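Local coordinates for uncharacterized protein YobA (Bacillus subtilis subsp. subtilis str. 168, PDB 4QY7) that is of unknown function but adopts an OB-fold and is probably exported, since it appears to be made with a signal sequence, at residues G11-K16 / E68-W73. Sequence-based numbering, arbitrary orientation. Where two conformers were deposited one is given.
Sequences GYVVLK and EKIKVW
Lys69 lays its aliphatic chain over the ring of Tyr12 on one face of an antiparallel strand pairing in the OB-fold, where strand 7-16 runs beside strand 69-74. The two residues form a non-hydrogen-bonded pair, and their CA atoms come within 4.4 Å. Lys69 sends CG anti to its backbone N (chi1 -172°) and stays extended beyond it, which carries the chain obliquely over one face of the Tyr12 ring. The CH-pi assignment rests on CG, 3.9 Å from the ring centroid and 25° off the ring normal, displaced toward the rim; CB and CG both approach Tyr12 CE2, while CD passes by CZ. At the far end a single water lies in the ring plane at its edge. Its O is 2.6 Å from Tyr12 OH and accepts a hydrogen bond from Lys69 NZ, so it ties phenol and ammonium together. Ala29 and Pro30 from a loop also touch the tyrosine.

The backbone evidence for the pairing is hydrogen bonds from Gly11 N to Ile70 O (3.0 Å) and from Ile70 N to Gly11 O (2.9 Å), plus a hydrogen bond from Val13 N to Glu68 O. Beyond Val13 the strands diverge: the short segments make 115° between their directions. Val14 and Leu15 form a classic beta bulge opposite Ile22, which keeps the strand paired with 20-24 while it bends away from 69-74, consistent with the strongly curved strands of an OB-fold barrel.

On the other face the contact is apolar. Ile70 places CG1 between its backbone N and carbonyl carbon, which sets Ile70 CG1 beside Gly11 O, 3.8 Å away. Leu23 and Leu64 add to the buried surroundings of Val13 and Ile70 respectively. The two side chains cross obliquely, with Val13 CG2 meeting Ile70 CD1 at 3.9 Å, and Ile70 CG2 lies 4.2 Å from the same Val13 CG2.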
ATOM      1  N   GLY A  11       4.748   2.391   3.309  1.00 13.14           N
ATOM      2  CA  GLY A  11       3.908   3.449   2.741  1.00 13.91           C
ATOM      3  C   GLY A  11       2.782   3.808   3.663  1.00 14.86           C
ATOM      4  O   GLY A  11       2.589   3.160   4.687  1.00 15.13           O
ATOM      5  N   TYR A  12       2.078   4.862   3.312  1.00 12.27           N
ATOM      6  CA  TYR A  12       0.951   5.356   4.103  1.00 12.56           C
ATOM      7  C   TYR A  12      -0.347   4.976   3.452  1.00 14.84           C
ATOM      8  O   TYR A  12      -0.504   5.236   2.258  1.00 12.65           O
ATOM      9  CB  TYR A  12       0.997   6.890   4.247  1.00 14.84           C
ATOM     10  CG  TYR A  12       2.214   7.390   4.981  1.00 18.81           C
ATOM     11  CD1 TYR A  12       3.435   7.535   4.324  1.00 19.81           C
ATOM     12  CD2 TYR A  12       2.185   7.591   6.352  1.00 21.90           C
ATOM     13  CE1 TYR A  12       4.580   7.939   5.005  1.00 20.04           C
ATOM     14  CE2 TYR A  12       3.321   8.030   7.041  1.00 22.66           C
ATOM     15  CZ  TYR A  12       4.516   8.186   6.360  1.00 26.48           C
ATOM     16  OH  TYR A  12       5.668   8.609   7.003  1.00 31.73           O
ATOM     17  N   VAL A  13      -1.311   4.468   4.223  1.00 12.28           N
ATOM     18  CA  VAL A  13      -2.612   4.056   3.672  1.00 11.53           C
ATOM     19  C   VAL A  13      -3.449   5.280   3.383  1.00 15.11           C
ATOM     20  O   VAL A  13      -3.791   5.966   4.323  1.00 16.64           O
ATOM     21  CB  VAL A  13      -3.373   3.115   4.636  1.00 14.85           C
ATOM     22  CG1 VAL A  13      -4.736   2.686   4.062  1.00 15.50           C
ATOM     23  CG2 VAL A  13      -2.534   1.883   4.982  1.00 14.70           C
ATOM     24  N   VAL A  14      -3.802   5.541   2.120  1.00 14.15           N
ATOM     25  CA  VAL A  14      -4.643   6.702   1.750  0.50 13.98           C
ATOM     26  C   VAL A  14      -6.060   6.254   1.409  1.00 18.95           C
ATOM     27  O   VAL A  14      -7.012   6.984   1.694  1.00 20.67           O
ATOM     28  CB  VAL A  14      -4.063   7.596   0.619  0.50 17.22           C
ATOM     29  CG1 VAL A  14      -2.921   8.451   1.147  0.50 18.80           C
ATOM     30  CG2 VAL A  14      -3.629   6.795  -0.605  0.50 15.39           C
ATOM     31  N   LEU A  15      -6.219   5.065   0.818  1.00 16.39           N
ATOM     32  CA  LEU A  15      -7.531   4.483   0.513  0.50 16.44           C
ATOM     33  C   LEU A  15      -7.514   3.019   0.894  1.00 20.07           C
ATOM     34  O   LEU A  15      -6.496   2.355   0.727  1.00 17.67           O
ATOM     35  CB  LEU A  15      -7.875   4.623  -0.972  0.50 16.94           C
ATOM     36  CG  LEU A  15      -8.027   6.042  -1.514  0.50 20.73           C
ATOM     37  CD1 LEU A  15      -7.855   6.062  -3.030  0.50 22.08           C
ATOM     38  CD2 LEU A  15      -9.389   6.635  -1.118  0.50 25.80           C
ATOM     39  N   LYS A  16      -8.620   2.502   1.425  1.00 17.18           N
ATOM     40  CA  LYS A  16      -8.679   1.092   1.814  1.00 16.47           C
ATOM     41  C   LYS A  16     -10.095   0.624   1.645  1.00 22.59           C
ATOM     42  O   LYS A  16     -11.012   1.292   2.126  1.00 25.44           O
ATOM     43  CB  LYS A  16      -8.222   0.891   3.278  1.00 18.66           C
ATOM     44  CG  LYS A  16      -8.059  -0.607   3.668  1.00 19.17           C
ATOM     45  CD  LYS A  16      -9.300  -1.152   4.397  1.00 25.93           C
ATOM     46  CE  LYS A  16      -9.191  -2.618   4.716  1.00 26.58           C
ATOM     47  NZ  LYS A  16     -10.296  -3.062   5.625  1.00 25.58           N
ATOM     48  N   GLU A  68      -2.696   5.175   8.487  1.00 17.22           N
ATOM     49  CA  GLU A  68      -1.679   4.314   9.059  1.00 16.84           C
ATOM     50  C   GLU A  68      -0.459   4.241   8.164  1.00 17.83           C
ATOM     51  O   GLU A  68      -0.590   4.133   6.940  1.00 17.21           O
ATOM     52  CB  GLU A  68      -2.216   2.891   9.266  1.00 18.11           C
ATOM     53  CG  GLU A  68      -3.304   2.808  10.340  1.00 25.21           C
ATOM     54  CD  GLU A  68      -2.883   3.037  11.778  1.00 53.57           C
ATOM     55  OE1 GLU A  68      -1.664   3.048  12.063  1.00 49.21           O
ATOM     56  OE2 GLU A  68      -3.786   3.155  12.634  1.00 50.30           O
ATOM     57  N   LYS A  69       0.725   4.237   8.788  1.00 16.02           N
ATOM     58  CA  LYS A  69       1.985   3.977   8.099  1.00 14.86           C
ATOM     59  C   LYS A  69       2.254   2.481   8.282  1.00 17.66           C
ATOM     60  O   LYS A  69       2.197   1.980   9.411  1.00 16.93           O
ATOM     61  CB  LYS A  69       3.113   4.817   8.694  1.00 17.73           C
ATOM     62  CG  LYS A  69       4.403   4.719   7.895  1.00 17.94           C
ATOM     63  CD  LYS A  69       5.515   5.416   8.670  1.00 21.63           C
ATOM     64  CE  LYS A  69       6.791   5.530   7.869  1.00 21.34           C
ATOM     65  NZ  LYS A  69       7.764   6.430   8.545  1.00 25.52           N
ATOM     66  N   ILE A  70       2.499   1.762   7.196  1.00 13.65           N
ATOM     67  CA  ILE A  70       2.701   0.318   7.307  1.00 13.08           C
ATOM     68  C   ILE A  70       3.888  -0.156   6.501  1.00 14.98           C
ATOM     69  O   ILE A  70       4.324   0.504   5.544  1.00 13.42           O
ATOM     70  CB  ILE A  70       1.424  -0.455   6.818  1.00 15.62           C
ATOM     71  CG1 ILE A  70       1.205  -0.278   5.284  1.00 15.70           C
ATOM     72  CG2 ILE A  70       0.157   0.016   7.580  1.00 16.26           C
ATOM     73  CD1 ILE A  70       0.000  -1.089   4.741  1.00 15.97           C
ATOM     74  N   LYS A  71       4.364  -1.333   6.875  1.00 13.12           N
ATOM     75  CA  LYS A  71       5.333  -2.101   6.103  1.00 12.27           C
ATOM     76  C   LYS A  71       4.584  -3.300   5.564  1.00 16.16           C
ATOM     77  O   LYS A  71       3.902  -3.974   6.339  1.00 15.64           O
ATOM     78  CB  LYS A  71       6.489  -2.548   6.978  1.00 13.70           C
ATOM     79  CG  LYS A  71       7.614  -3.197   6.178  1.00 18.33           C
ATOM     80  CD  LYS A  71       8.852  -3.298   7.075  1.00 23.21           C
ATOM     81  CE  LYS A  71      10.040  -3.874   6.389  1.00 34.39           C
ATOM     82  NZ  LYS A  71      11.148  -4.100   7.369  1.00 38.37           N
ATOM     83  N   VAL A  72       4.706  -3.599   4.265  1.00 13.57           N
ATOM     84  CA  VAL A  72       4.036  -4.766   3.676  1.00 13.68           C
ATOM     85  C   VAL A  72       5.084  -5.712   3.160  1.00 16.29           C
ATOM     86  O   VAL A  72       6.176  -5.234   2.758  1.00 14.91           O
ATOM     87  CB  VAL A  72       3.042  -4.384   2.551  1.00 14.87           C
ATOM     88  CG1 VAL A  72       1.939  -3.464   3.102  1.00 14.34           C
ATOM     89  CG2 VAL A  72       3.757  -3.717   1.362  1.00 15.28           C
ATOM     90  N   TRP A  73       4.739  -7.014   3.104  1.00 14.96           N
ATOM     91  CA  TRP A  73       5.620  -8.062   2.581  0.50 15.63           C
ATOM     92  C   TRP A  73       4.946  -8.766   1.442  1.00 18.58           C
ATOM     93  O   TRP A  73       3.731  -9.019   1.499  1.00 18.84           O
ATOM     94  CB  TRP A  73       6.009  -9.088   3.644  0.50 15.82           C
ATOM     95  CG  TRP A  73       7.049  -8.591   4.583  0.50 17.15           C
ATOM     96  CD1 TRP A  73       8.399  -8.764   4.483  0.50 20.58           C
ATOM     97  CD2 TRP A  73       6.827  -7.808   5.748  0.50 16.65           C
ATOM     98  NE1 TRP A  73       9.031  -8.132   5.525  0.50 20.43           N
ATOM     99  CE2 TRP A  73       8.088  -7.559   6.333  0.50 21.16           C
ATOM    100  CE3 TRP A  73       5.679  -7.311   6.381  0.50 17.31           C
ATOM    101  CZ2 TRP A  73       8.231  -6.826   7.510  0.50 20.76           C
ATOM    102  CZ3 TRP A  73       5.823  -6.568   7.536  0.50 19.51           C
ATOM    103  CH2 TRP A  73       7.084  -6.344   8.098  0.50 20.95           C
TER
HETATM  104  O   HOH W   1       7.112   9.048   9.061  1.00 41.55           O